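PDB 1KA2: thermostable carboxypeptidase 1 from Pyrococcus furiosus, which removes amino acids one after another from the C terminus of peptides, with broad specificity, as a cobalt-dependent metallocarboxypeptidase of the M32 family. Local coordinates for residues Q432-H436 with I481-D486; R346-I350 with L395-R400; E132-D136 with K379-L383; L369-V374 with W412-G418. All blocks are in the same frame, centred on the assembly; numbering follows the deposited sequence.

Contact 1 of 4, residues Q432-H436 with I481-D486; sequences QLYYH and IGEDMD
A polar side chain that reaches out of a helix can take the place of backbone pairing and hold an irregular segment in position. Residues 432-436 form a helical turn within helix 421-440, while 481-486 leaves helix 473-481 through Gly482 at positive phi and then runs extended; the closest CA pairs, Gln432-Asp486 and His436-Ile481, are each 7.3 Å apart. Gln432, stretched in a tt conformation, spends both ends of its amide: OE1 accepts from Asp486 N at 2.9 Å, and NE2 donates to Asp484 O at 2.8 Å and to Glu483 OE2 at 2.8 Å. One turn on, His436 (m) donates from NE2 to the same Glu483 OE2 at 2.9 Å. Glu483, pt, thus brings one carboxylate oxygen between two donors. Ile481 (mm) lays CG2 over a face of the imidazole and CG1 3.9 Å from Leu433 CD2. Asp486 OD1 weakly caps Glu488 N. A side-chain amide and a His-carboxylate hydrogen bond thus hold the loop before C-terminal helix 488-498 to helix 421-440.

Contact 2 of 4, residues R346-I350 with L395-R400; sequences RPDFI and LGIRPR
Two irregular segments can fit together by shape alone, without a single hydrogen bond between them. Here 346-350 and 395-400 run in roughly the same direction, their touching parts 31° apart, with CA pairs Pro347-Leu395 at 5.7 Å, Asp348-Ile397 at 7.2 Å and Phe349-Pro399 at 6.6 Å. Leu395 closes helix 383-395, Gly396 turns the chain at positive phi (69°), and residues 397-399 continue extended. Residues 346-348 are extended too, and Phe349 bends to phi/psi -68/-39. One bump is Ile397: in the pt rotamer, its CD1 pushes into the hollow beside Asp348, 3.2 Å from Asp348 C and 3.3 Å from Phe349 CD2. The contact joins the loop between helices 335-342 and 359-375 to the loop that follows helix 383-395, beside the predicted I/NRXXA/SD motif, which starts at Ile350. Phe349 (chi1 m) answers with the larger bump, its ring, which lies against the extended backbone at Arg398 and Pro399: CZ is 3.1 Å from Arg398 O, and Pro399 CA sits over one face, 3.9 Å from the ring centroid, as a CH-pi contact. Arg400 NE borders the ring edge, 4.0 Å from Phe349 CE1, while its guanidinium forms a salt bridge with Glu404. At the other end Pro347 CB meets Leu395 CD2 at 3.6 Å, and Leu191 and Leu187 of helix 169-192 pack against Pro347 and Leu395 respectively.

Contact 3 of 4, residues E132-D136 with K379-L383; sequences EPWLD and KAKDL
Residues 132-136 make the first turn of helix 132-149, and 380-382 form a short 3-10 turn, with Asp382 N bonded to Lys379 O at 2.7 Å, just ahead of helix 383-395. The two turns come nearest at Asp136 and Ala380, whose CA atoms are 5.7 Å apart. Small against large is the principle here: Ala380 points its methyl at the helix, its CB 3.8 Å from Glu132 O and 4.2 Å from Leu135 CB, allowing this close approach. Asp136 (m) accepts Ala380 N at OD1, 3.2 Å. A water reinforces the link, donating to Glu132 OE2 at 2.7 Å and to Asp136 OD2 at 2.9 Å and accepting from Lys381 N at 2.7 Å; Glu132 is extended, tt, to reach it. On the buried side Leu135 CD1 meets Leu383 CD1 at 3.5 Å, Leu383 being mt. Phe128 touches Leu135 and Ile406 touches Leu383, while Trp134 packs on helix 102-124, so the start of helix 132-149 is lodged between that helix and the approach to helix 383-395.

Contact 4 of 4, residues L369-V374 with W412-G418; sequences LERLMV and WAHGSIG
A buried carboxylate is accommodated when donors surround it, and Glu370 is a clear case. The segment 369-374 is regular helix within helix 359-375; 412-418 begins with the end of a weakly bonded helical turn, closes it with a Schellman motif at Gly415 (phi 88°), passes through an inverse gamma turn centred on Ser416 and reaches Gly418 at phi 99°. The segments approach most closely at Glu370 and Ile417, CA to CA 6.7 Å. Hydrogen bonds come first. Glu370, mt, receives Trp412 NE1 at OE2 (2.5 Å) and Gly418 N at OE1 (2.7 Å), with Tyr156 OH as a further partner of OE1. A water donates to Glu370 OE2 and to Ser416 O, 2.7 Å each, tying the same carboxylate to the turn. Aromatic contacts follow: Trp412 (chi1 m, chi2 near 0°) takes Met373 over one face, its six-membered ring centroid lying 4.1 Å from SD and 3.9 Å from CE, a Met-aromatic contact with a CH-pi component. Leu369 CB borders the ring edge, 4.0 Å from Trp412 CH2. Apolar packing completes the set, Met373 CE meeting Ile417 CD1 and Val374 CG2 meeting Ile417 CG2, each at 4.1 Å. Trp412 ends the predicted GXXQDXHW motif of M32 peptidases, and this contact seats its indole against helix 359-375 in the helical core.

In the fold
Followed from the N terminus, the chain opens contact 3 first, and this is the longest closure: 132-136 waits for 379-383, bringing the start of helix 132-149 to the connection before helix 383-395. Before it closes, contacts 2 and 4 have both opened, at 346-350 and 369-374; they close later, at 395-400 and 412-418, so contacts 2, 3 and 4 all cross one another. Contacts 3 and 4 also touch, through Leu383 on Met373 and Leu135 on Trp412, so that their apolar side chains pack together, whereas contact 2 stays about 9 Å from contact 3 at the nearest atoms. Contact 1 follows in series, joining helix 421-440 to the loop before the C-terminal helix 488-498.

Contact 1 of 4, residues Q432-H436 with I481-D486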
# COMPACT_ATOMS: atom_id res chain seq x y z
N GLN A 432 -4.07 -36.24 3.55
CA GLN A 432 -5.11 -36.67 4.48
C GLN A 432 -6.45 -36.01 4.14
O GLN A 432 -7.48 -36.68 4.07
CB GLN A 432 -4.69 -36.32 5.91
CG GLN A 432 -5.35 -37.17 7.00
CD GLN A 432 -4.73 -36.95 8.38
OE1 GLN A 432 -3.56 -36.56 8.50
NE2 GLN A 432 -5.50 -37.21 9.43
N LEU A 433 -6.43 -34.70 3.93
CA LEU A 433 -7.64 -33.97 3.60
C LEU A 433 -8.25 -34.48 2.31
O LEU A 433 -9.47 -34.50 2.17
CB LEU A 433 -7.34 -32.47 3.47
CG LEU A 433 -7.02 -31.79 4.80
CD1 LEU A 433 -6.75 -30.29 4.61
CD2 LEU A 433 -8.19 -32.03 5.75
N TYR A 434 -7.41 -34.87 1.36
CA TYR A 434 -7.89 -35.38 0.08
C TYR A 434 -8.79 -36.59 0.24
O TYR A 434 -9.85 -36.67 -0.39
CB TYR A 434 -6.72 -35.75 -0.84
CG TYR A 434 -7.13 -36.65 -1.99
CD1 TYR A 434 -8.04 -36.21 -2.96
CD2 TYR A 434 -6.66 -37.96 -2.07
CE1 TYR A 434 -8.47 -37.07 -3.99
CE2 TYR A 434 -7.08 -38.82 -3.09
CZ TYR A 434 -7.98 -38.37 -4.05
OH TYR A 434 -8.38 -39.22 -5.05
N TYR A 435 -8.37 -37.54 1.07
CA TYR A 435 -9.15 -38.76 1.29
C TYR A 435 -10.43 -38.50 2.08
O TYR A 435 -11.43 -39.18 1.88
CB TYR A 435 -8.30 -39.82 1.98
CG TYR A 435 -7.26 -40.40 1.04
CD1 TYR A 435 -5.89 -40.23 1.28
CD2 TYR A 435 -7.64 -41.04 -0.13
CE1 TYR A 435 -4.94 -40.68 0.37
CE2 TYR A 435 -6.69 -41.50 -1.05
CZ TYR A 435 -5.34 -41.31 -0.80
OH TYR A 435 -4.41 -41.71 -1.74
N HIS A 436 -10.41 -37.50 2.96
CA HIS A 436 -11.59 -37.18 3.72
C HIS A 436 -12.63 -36.50 2.83
O HIS A 436 -13.84 -36.69 3.02
CB HIS A 436 -11.22 -36.29 4.90
CG HIS A 436 -10.63 -37.05 6.05
ND1 HIS A 436 -11.41 -37.77 6.94
CD2 HIS A 436 -9.35 -37.26 6.42
CE1 HIS A 436 -10.62 -38.38 7.80
NE2 HIS A 436 -9.37 -38.09 7.51
N ILE A 481 -11.75 -33.40 11.31
CA ILE A 481 -11.41 -34.61 10.59
C ILE A 481 -11.51 -35.90 11.41
O ILE A 481 -11.18 -36.99 10.94
CB ILE A 481 -10.01 -34.45 9.96
CG1 ILE A 481 -10.04 -33.28 8.98
CG2 ILE A 481 -9.56 -35.70 9.25
CD1 ILE A 481 -11.19 -33.35 7.99
N GLY A 482 -11.99 -35.77 12.64
CA GLY A 482 -12.13 -36.93 13.50
C GLY A 482 -10.84 -37.64 13.84
O GLY A 482 -10.85 -38.76 14.33
N GLU A 483 -9.71 -36.99 13.57
CA GLU A 483 -8.42 -37.58 13.87
C GLU A 483 -7.30 -36.56 13.87
O GLU A 483 -7.52 -35.36 13.71
CB GLU A 483 -8.11 -38.72 12.88
CG GLU A 483 -8.44 -38.42 11.43
CD GLU A 483 -8.04 -39.53 10.48
OE1 GLU A 483 -8.30 -40.71 10.79
OE2 GLU A 483 -7.46 -39.24 9.42
N ASP A 484 -6.09 -37.07 14.06
CA ASP A 484 -4.89 -36.24 14.09
C ASP A 484 -4.11 -36.47 12.80
O ASP A 484 -4.43 -37.36 12.02
CB ASP A 484 -4.03 -36.62 15.30
CG ASP A 484 -4.72 -36.33 16.61
OD1 ASP A 484 -4.61 -35.19 17.10
OD2 ASP A 484 -5.37 -37.25 17.15
N MET A 485 -3.08 -35.66 12.58
CA MET A 485 -2.26 -35.80 11.40
C MET A 485 -1.68 -37.21 11.40
O MET A 485 -1.34 -37.75 12.45
CB MET A 485 -1.13 -34.76 11.40
CG MET A 485 -0.16 -34.90 10.24
SD MET A 485 1.13 -33.64 10.22
CE MET A 485 2.46 -34.47 11.05
N ASP A 486 -1.59 -37.81 10.21
CA ASP A 486 -1.02 -39.14 10.06
C ASP A 486 -0.33 -39.24 8.72
O ASP A 486 -0.97 -39.28 7.67
CB ASP A 486 -2.11 -40.22 10.16
CG ASP A 486 -1.60 -41.59 9.75
OD1 ASP A 486 -0.51 -42.00 10.21
OD2 ASP A 486 -2.30 -42.27 8.97

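Contact 2 of 4, residues R346-I350 with L395-R400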
# COMPACT_ATOMS: atom_id res chain seq x y z
N ARG A 346 12.59 -36.23 -9.40
CA ARG A 346 14.04 -36.24 -9.52
C ARG A 346 14.75 -35.68 -8.30
O ARG A 346 14.62 -34.51 -7.97
CB ARG A 346 14.44 -35.47 -10.78
CG ARG A 346 15.70 -34.63 -10.65
CD ARG A 346 15.38 -33.17 -10.93
NE ARG A 346 14.99 -32.95 -12.32
CZ ARG A 346 14.37 -31.86 -12.76
NH1 ARG A 346 14.05 -30.88 -11.93
NH2 ARG A 346 14.07 -31.76 -14.05
N PRO A 347 15.49 -36.54 -7.58
CA PRO A 347 16.19 -36.02 -6.41
C PRO A 347 17.16 -34.97 -6.95
O PRO A 347 17.80 -35.18 -7.98
CB PRO A 347 16.88 -37.26 -5.84
CG PRO A 347 17.06 -38.15 -7.04
CD PRO A 347 15.74 -37.98 -7.76
N ASP A 348 17.23 -33.83 -6.27
CA ASP A 348 18.11 -32.75 -6.70
C ASP A 348 18.50 -31.92 -5.48
O ASP A 348 17.95 -32.10 -4.40
CB ASP A 348 17.39 -31.86 -7.73
CG ASP A 348 18.32 -31.37 -8.84
OD1 ASP A 348 19.54 -31.26 -8.60
OD2 ASP A 348 17.83 -31.08 -9.95
N PHE A 349 19.44 -31.01 -5.67
CA PHE A 349 19.96 -30.19 -4.59
C PHE A 349 19.06 -29.15 -3.94
O PHE A 349 19.11 -28.97 -2.72
CB PHE A 349 21.23 -29.49 -5.07
CG PHE A 349 22.37 -30.43 -5.33
CD1 PHE A 349 23.31 -30.14 -6.31
CD2 PHE A 349 22.51 -31.60 -4.60
CE1 PHE A 349 24.37 -31.00 -6.55
CE2 PHE A 349 23.58 -32.46 -4.83
CZ PHE A 349 24.51 -32.16 -5.81
N ILE A 350 18.24 -28.46 -4.73
CA ILE A 350 17.40 -27.38 -4.22
C ILE A 350 16.01 -27.72 -3.72
O ILE A 350 15.14 -28.14 -4.47
CB ILE A 350 17.29 -26.25 -5.27
CG1 ILE A 350 18.68 -25.94 -5.83
CG2 ILE A 350 16.68 -25.00 -4.65
CD1 ILE A 350 19.72 -25.62 -4.78
N LEU A 395 19.05 -38.66 -0.57
CA LEU A 395 18.84 -38.52 -2.01
C LEU A 395 19.98 -39.01 -2.91
O LEU A 395 19.95 -38.80 -4.13
CB LEU A 395 18.48 -37.06 -2.33
CG LEU A 395 17.16 -36.61 -1.68
CD1 LEU A 395 17.00 -35.08 -1.77
CD2 LEU A 395 16.03 -37.35 -2.38
N GLY A 396 21.01 -39.62 -2.33
CA GLY A 396 22.10 -40.12 -3.14
C GLY A 396 23.03 -39.13 -3.82
O GLY A 396 24.03 -39.50 -4.44
N ILE A 397 22.70 -37.85 -3.72
CA ILE A 397 23.52 -36.80 -4.34
C ILE A 397 24.23 -36.00 -3.26
O ILE A 397 23.76 -35.94 -2.12
CB ILE A 397 22.66 -35.86 -5.20
CG1 ILE A 397 21.57 -35.21 -4.33
CG2 ILE A 397 22.04 -36.66 -6.34
CD1 ILE A 397 20.64 -34.28 -5.10
N ARG A 398 25.37 -35.41 -3.61
CA ARG A 398 26.14 -34.63 -2.65
C ARG A 398 26.43 -33.25 -3.20
O ARG A 398 27.03 -33.12 -4.27
CB ARG A 398 27.46 -35.32 -2.33
CG ARG A 398 28.22 -34.66 -1.19
CD ARG A 398 29.65 -35.19 -1.04
NE ARG A 398 30.18 -34.96 0.30
CZ ARG A 398 29.77 -35.62 1.38
NH1 ARG A 398 28.83 -36.55 1.28
NH2 ARG A 398 30.29 -35.35 2.57
N PRO A 399 26.02 -32.20 -2.48
CA PRO A 399 26.28 -30.84 -2.97
C PRO A 399 27.76 -30.67 -3.25
O PRO A 399 28.60 -31.19 -2.52
CB PRO A 399 25.81 -29.97 -1.81
CG PRO A 399 24.70 -30.80 -1.19
CD PRO A 399 25.32 -32.17 -1.18
N ARG A 400 28.09 -29.94 -4.31
CA ARG A 400 29.48 -29.71 -4.68
C ARG A 400 29.93 -28.32 -4.27
O ARG A 400 31.12 -28.02 -4.25
CB ARG A 400 29.63 -29.90 -6.19
CG ARG A 400 29.19 -31.27 -6.66
CD ARG A 400 28.86 -31.25 -8.12
NE ARG A 400 27.80 -30.29 -8.40
CZ ARG A 400 27.47 -29.90 -9.62
NH1 ARG A 400 28.13 -30.39 -10.66
NH2 ARG A 400 26.50 -29.01 -9.79

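Contact 3 of 4, residues E132-D136 with K379-L383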
# COMPACT_ATOMS: atom_id res chain seq x y z
N GLU A 132 29.50 -18.45 8.44
CA GLU A 132 29.82 -19.30 9.59
C GLU A 132 29.69 -18.65 10.97
O GLU A 132 28.87 -19.07 11.78
CB GLU A 132 31.22 -19.89 9.44
CG GLU A 132 31.48 -21.09 10.34
CD GLU A 132 32.96 -21.38 10.53
OE1 GLU A 132 33.71 -21.33 9.53
OE2 GLU A 132 33.38 -21.65 11.67
N PRO A 133 30.51 -17.62 11.26
CA PRO A 133 30.39 -17.00 12.59
C PRO A 133 28.96 -16.52 12.88
O PRO A 133 28.49 -16.63 14.01
CB PRO A 133 31.40 -15.85 12.53
CG PRO A 133 31.39 -15.47 11.08
CD PRO A 133 31.40 -16.82 10.40
N TRP A 134 28.29 -16.00 11.86
CA TRP A 134 26.91 -15.53 12.03
C TRP A 134 25.99 -16.68 12.39
O TRP A 134 25.02 -16.49 13.13
CB TRP A 134 26.41 -14.85 10.75
CG TRP A 134 27.03 -13.52 10.52
CD1 TRP A 134 27.99 -13.20 9.60
CD2 TRP A 134 26.78 -12.32 11.27
NE1 TRP A 134 28.35 -11.88 9.73
CE2 TRP A 134 27.63 -11.32 10.75
CE3 TRP A 134 25.92 -12.00 12.33
CZ2 TRP A 134 27.64 -10.01 11.25
CZ3 TRP A 134 25.93 -10.71 12.83
CH2 TRP A 134 26.79 -9.73 12.29
N LEU A 135 26.30 -17.87 11.87
CA LEU A 135 25.48 -19.04 12.16
C LEU A 135 25.67 -19.46 13.62
O LEU A 135 24.73 -19.93 14.26
CB LEU A 135 25.85 -20.21 11.24
CG LEU A 135 24.67 -20.97 10.62
CD1 LEU A 135 25.14 -22.32 10.09
CD2 LEU A 135 23.57 -21.17 11.65
N ASP A 136 26.88 -19.31 14.15
CA ASP A 136 27.14 -19.66 15.54
C ASP A 136 26.38 -18.69 16.45
O ASP A 136 25.88 -19.07 17.50
CB ASP A 136 28.64 -19.60 15.86
CG ASP A 136 29.41 -20.78 15.29
OD1 ASP A 136 29.00 -21.93 15.54
OD2 ASP A 136 30.43 -20.56 14.59
N LYS A 379 28.63 -27.50 16.20
CA LYS A 379 29.57 -26.53 15.67
C LYS A 379 29.25 -26.10 14.23
O LYS A 379 29.16 -26.93 13.34
CB LYS A 379 30.95 -27.17 15.76
CG LYS A 379 30.91 -28.72 15.82
CD LYS A 379 31.36 -29.25 17.19
CE LYS A 379 32.55 -28.44 17.71
NZ LYS A 379 33.10 -28.94 18.99
N ALA A 380 29.09 -24.80 14.02
CA ALA A 380 28.76 -24.29 12.69
C ALA A 380 29.70 -24.80 11.60
O ALA A 380 29.27 -25.21 10.52
CB ALA A 380 28.78 -22.78 12.69
N LYS A 381 30.99 -24.75 11.89
CA LYS A 381 32.00 -25.20 10.95
C LYS A 381 31.78 -26.66 10.57
O LYS A 381 32.28 -27.12 9.56
CB LYS A 381 33.40 -25.07 11.56
CG LYS A 381 33.67 -26.07 12.67
CD LYS A 381 35.16 -26.29 12.85
CE LYS A 381 35.45 -27.49 13.75
NZ LYS A 381 36.89 -27.90 13.75
N ASP A 382 31.03 -27.39 11.38
CA ASP A 382 30.77 -28.80 11.11
C ASP A 382 29.43 -29.11 10.45
O ASP A 382 29.15 -30.26 10.10
CB ASP A 382 30.90 -29.61 12.40
CG ASP A 382 32.34 -29.79 12.83
OD1 ASP A 382 32.88 -30.88 12.58
OD2 ASP A 382 32.92 -28.84 13.38
N LEU A 383 28.59 -28.09 10.30
CA LEU A 383 27.28 -28.27 9.71
C LEU A 383 27.31 -28.65 8.22
O LEU A 383 26.61 -29.59 7.79
CB LEU A 383 26.43 -27.01 9.92
CG LEU A 383 26.03 -26.78 11.38
CD1 LEU A 383 25.27 -25.48 11.53
CD2 LEU A 383 25.19 -27.96 11.88
O HOH W 1 31.91 -22.80 13.58

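Contact 4 of 4, residues L369-V374 with W412-G418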
# COMPACT_ATOMS: atom_id res chain seq x y z
N LEU A 369 19.39 -31.46 11.48
CA LEU A 369 20.42 -30.50 11.82
C LEU A 369 19.93 -29.51 12.87
O LEU A 369 20.67 -29.17 13.80
CB LEU A 369 20.91 -29.76 10.57
CG LEU A 369 21.62 -30.65 9.54
CD1 LEU A 369 22.29 -29.79 8.49
CD2 LEU A 369 22.66 -31.52 10.24
N GLU A 370 18.67 -29.07 12.75
CA GLU A 370 18.13 -28.10 13.71
C GLU A 370 18.02 -28.66 15.13
O GLU A 370 18.37 -27.99 16.10
CB GLU A 370 16.75 -27.58 13.25
CG GLU A 370 16.78 -26.88 11.90
CD GLU A 370 15.67 -25.86 11.71
OE1 GLU A 370 14.63 -25.97 12.38
OE2 GLU A 370 15.84 -24.96 10.87
N ARG A 371 17.53 -29.89 15.26
CA ARG A 371 17.41 -30.51 16.57
C ARG A 371 18.79 -30.62 17.23
O ARG A 371 18.92 -30.36 18.42
CB ARG A 371 16.78 -31.89 16.45
CG ARG A 371 16.45 -32.53 17.79
CD ARG A 371 15.98 -33.95 17.58
NE ARG A 371 15.27 -34.44 18.75
CZ ARG A 371 14.69 -35.63 18.82
NH1 ARG A 371 14.75 -36.46 17.78
NH2 ARG A 371 14.04 -35.99 19.93
N LEU A 372 19.80 -30.99 16.45
CA LEU A 372 21.17 -31.10 16.97
C LEU A 372 21.76 -29.75 17.41
O LEU A 372 22.37 -29.65 18.49
CB LEU A 372 22.09 -31.71 15.91
CG LEU A 372 22.13 -33.23 15.80
CD1 LEU A 372 20.71 -33.80 15.81
CD2 LEU A 372 22.90 -33.62 14.53
N MET A 373 21.60 -28.73 16.57
CA MET A 373 22.10 -27.37 16.83
C MET A 373 21.62 -26.75 18.14
O MET A 373 22.36 -26.03 18.82
CB MET A 373 21.70 -26.45 15.66
CG MET A 373 22.44 -26.72 14.34
SD MET A 373 21.49 -26.30 12.87
CE MET A 373 21.32 -24.54 13.09
N VAL A 374 20.37 -27.01 18.49
CA VAL A 374 19.79 -26.46 19.70
C VAL A 374 19.85 -27.42 20.91
O VAL A 374 19.67 -27.01 22.05
CB VAL A 374 18.33 -26.03 19.42
CG1 VAL A 374 17.70 -25.43 20.66
CG2 VAL A 374 18.34 -25.03 18.29
N TRP A 412 17.68 -19.80 8.27
CA TRP A 412 18.57 -19.74 9.41
C TRP A 412 19.13 -18.35 9.65
O TRP A 412 19.24 -17.91 10.80
CB TRP A 412 19.71 -20.76 9.27
CG TRP A 412 19.23 -22.18 9.43
CD1 TRP A 412 17.96 -22.58 9.70
CD2 TRP A 412 20.01 -23.37 9.32
NE1 TRP A 412 17.89 -23.95 9.76
CE2 TRP A 412 19.14 -24.46 9.53
CE3 TRP A 412 21.37 -23.63 9.06
CZ2 TRP A 412 19.57 -25.79 9.49
CZ3 TRP A 412 21.80 -24.96 9.02
CH2 TRP A 412 20.90 -26.02 9.23
N ALA A 413 19.47 -17.65 8.57
CA ALA A 413 20.03 -16.31 8.69
C ALA A 413 18.97 -15.38 9.30
O ALA A 413 19.30 -14.43 10.01
CB ALA A 413 20.48 -15.78 7.33
N HIS A 414 17.70 -15.66 9.02
CA HIS A 414 16.65 -14.84 9.60
C HIS A 414 16.42 -15.26 11.05
O HIS A 414 15.73 -14.58 11.80
CB HIS A 414 15.33 -15.01 8.82
CG HIS A 414 15.26 -14.19 7.56
ND1 HIS A 414 14.20 -14.26 6.69
CD2 HIS A 414 16.12 -13.29 7.04
CE1 HIS A 414 14.41 -13.43 5.68
NE2 HIS A 414 15.57 -12.83 5.87
N GLY A 415 17.00 -16.39 11.44
CA GLY A 415 16.79 -16.87 12.79
C GLY A 415 15.56 -17.76 12.86
O GLY A 415 15.07 -18.07 13.95
N SER A 416 15.02 -18.16 11.71
CA SER A 416 13.84 -19.01 11.72
C SER A 416 14.24 -20.47 11.92
O SER A 416 14.29 -21.25 10.98
CB SER A 416 13.06 -18.85 10.41
OG SER A 416 12.68 -17.50 10.27
N ILE A 417 14.54 -20.83 13.16
CA ILE A 417 14.94 -22.18 13.53
C ILE A 417 13.70 -22.85 14.15
O ILE A 417 13.14 -22.34 15.13
CB ILE A 417 16.07 -22.14 14.57
CG1 ILE A 417 17.29 -21.43 13.96
CG2 ILE A 417 16.40 -23.54 15.03
CD1 ILE A 417 17.98 -22.20 12.92
N GLY A 418 13.27 -24.00 13.62
CA GLY A 418 12.09 -24.67 14.15
C GLY A 418 10.89 -24.35 13.25
O GLY A 418 9.74 -24.63 13.58
O HOH W 2 13.41 -23.73 10.59